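Local coordinates for hypothetical conserved protein, GK0453 (Geobacillus kaustophilus, PDB 2YXY) that is of unknown function but belongs to the DUF1811 family and joins a two-helix hairpin to a small antiparallel sheet, at residues 12-15 / 16-20. Residues are numbered along the deposited sequence; the frame is centred on the assembly and turned at random.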
loop_
_atom_site.group_PDB
_atom_site.type_symbol
_atom_site.label_atom_id
_atom_site.label_comp_id
_atom_site.label_asym_id
_atom_site.label_seq_id
_atom_site.Cartn_x
_atom_site.Cartn_y
_atom_site.Cartn_z
ATOM N N SER A 12 7.868 6.567 -8.163
ATOM C CA SER A 12 8.097 5.749 -9.361
ATOM C C SER A 12 9.458 5.975 -10.029
ATOM O O SER A 12 9.824 5.239 -10.938
ATOM C CB SER A 12 6.995 5.981 -10.403
ATOM O OG SER A 12 7.125 7.260 -10.993
ATOM N N GLU A 13 10.215 6.968 -9.565
ATOM C CA GLU A 13 11.531 7.275 -10.139
ATOM C C GLU A 13 12.675 6.964 -9.171
ATOM O O GLU A 13 13.845 7.063 -9.530
ATOM C CB GLU A 13 11.590 8.771 -10.549
ATOM C CG GLU A 13 10.421 9.203 -11.444
ATOM C CD GLU A 13 10.281 10.731 -11.646
ATOM O OE1 GLU A 13 10.587 11.528 -10.732
ATOM O OE2 GLU A 13 9.815 11.137 -12.727
ATOM N N MET A 14 12.349 6.570 -7.949
ATOM C CA MET A 14 13.391 6.307 -6.956
ATOM C C MET A 14 14.013 4.950 -7.030
ATOM O O MET A 14 13.398 4.008 -7.503
ATOM C CB MET A 14 12.843 6.460 -5.526
ATOM C CG MET A 14 12.197 7.797 -5.225
ATOM S SD MET A 14 11.688 7.849 -3.496
ATOM C CE MET A 14 11.417 9.686 -3.279
ATOM N N THR A 15 15.244 4.862 -6.535
ATOM C CA THR A 15 15.957 3.599 -6.464
ATOM C C THR A 15 15.451 2.976 -5.161
ATOM O O THR A 15 14.757 3.626 -4.365
ATOM C CB THR A 15 17.467 3.793 -6.280
ATOM O OG1 THR A 15 17.680 4.486 -5.047
ATOM C CG2 THR A 15 18.086 4.615 -7.426
ATOM N N LYS A 16 15.865 1.748 -4.900
ATOM C CA LYS A 16 15.429 1.064 -3.697
ATOM C C LYS A 16 15.966 1.806 -2.474
ATOM O O LYS A 16 15.254 2.017 -1.483
ATOM C CB LYS A 16 15.918 -0.395 -3.715
ATOM C CG LYS A 16 15.114 -1.316 -2.759
ATOM C CD LYS A 16 15.811 -2.624 -2.519
ATOM C CE LYS A 16 14.852 -3.696 -2.069
ATOM N NZ LYS A 16 14.029 -3.324 -0.897
ATOM N N GLU A 17 17.224 2.214 -2.544
ATOM C CA GLU A 17 17.824 2.948 -1.432
ATOM C C GLU A 17 17.042 4.232 -1.112
ATOM O O GLU A 17 16.847 4.568 0.054
ATOM C CB GLU A 17 19.272 3.290 -1.764
ATOM C CG GLU A 17 20.249 2.905 -0.677
ATOM C CD GLU A 17 20.202 3.833 0.511
ATOM O OE1 GLU A 17 19.170 3.865 1.219
ATOM O OE2 GLU A 17 21.207 4.541 0.738
ATOM N N GLU A 18 16.581 4.933 -2.146
ATOM C CA GLU A 18 15.827 6.163 -1.957
ATOM C C GLU A 18 14.439 5.877 -1.394
ATOM O O GLU A 18 13.947 6.612 -0.548
ATOM C CB GLU A 18 15.746 6.933 -3.283
ATOM C CG GLU A 18 17.110 7.553 -3.669
ATOM C CD GLU A 18 17.134 8.077 -5.096
ATOM O OE1 GLU A 18 17.993 8.934 -5.373
ATOM O OE2 GLU A 18 16.326 7.620 -5.949
ATOM N N LEU A 19 13.814 4.803 -1.859
ATOM C CA LEU A 19 12.508 4.441 -1.347
ATOM C C LEU A 19 12.632 4.108 0.135
ATOM O O LEU A 19 11.815 4.564 0.925
ATOM C CB LEU A 19 11.929 3.252 -2.119
ATOM C CG LEU A 19 11.448 3.674 -3.515
ATOM C CD1 LEU A 19 11.272 2.427 -4.423
ATOM C CD2 LEU A 19 10.116 4.462 -3.375
ATOM N N GLN A 20 13.672 3.354 0.511
ATOM C CA GLN A 20 13.866 2.968 1.923
ATOM C C GLN A 20 14.070 4.170 2.842
ATOM O O GLN A 20 13.556 4.191 3.973
ATOM C CB GLN A 20 15.061 2.021 2.080
ATOM C CG GLN A 20 14.817 0.620 1.543
ATOM C CD GLN A 20 14.004 -0.246 2.494
ATOM O OE1 GLN A 20 12.939 0.156 2.982
ATOM N NE2 GLN A 20 14.499 -1.451 2.757
HETATM O O HOH W 1 16.124 8.174 -8.745
#
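Thr15 and Glu18 clasp each other in a capping box at the start of helix 16-36, the first arm of the helical hairpin in this alpha+beta chain. Thr15 is the N-cap: OG1 sits between its own backbone N and carbonyl carbon (chi1 61°), turned in to the first helical turn, where it accepts from Glu18 N at 3.1 Å. The reciprocal bond runs from Thr15 N to Glu18 OE2, 3.0 Å and nearly straight; the donor approaches on the anti side of the carboxylate, 28° out of its plane. Glu18 gets there by placing CG anti to its carbonyl carbon (chi1 -72°) and extending beyond it, a course that carries CG past Thr15 OG1 at 3.4 Å. OE2 also receives a water that donates to Glu13 O as well, bridging the carboxylate to the preceding 3-10 segment, while OE1 forms a salt bridge with Lys9. Both carboxylate oxygens are thereby engaged, and Lys9 would partly offset a negative charge here. With Glu18 cut back to an alanine, Thr15 N, the bridging water and Lys9 are likely to lose their carboxylate partner, and the chain ahead of the helix would be less firmly tied to it. Next to the box, Met14 lays its extended side chain against the first turn, CB 3.7 Å from Leu19 CG and SD close to Leu19 CD2. This pairing, from the residue before the N-cap to the fourth helical residue, is a hydrophobic staple. Leu19 is buried and also touches Tyr55, in the loop just after helix 39-54. The regular helical bonding begins at the cap itself, where Leu19 N donates to Thr15 O at 2.9 Å.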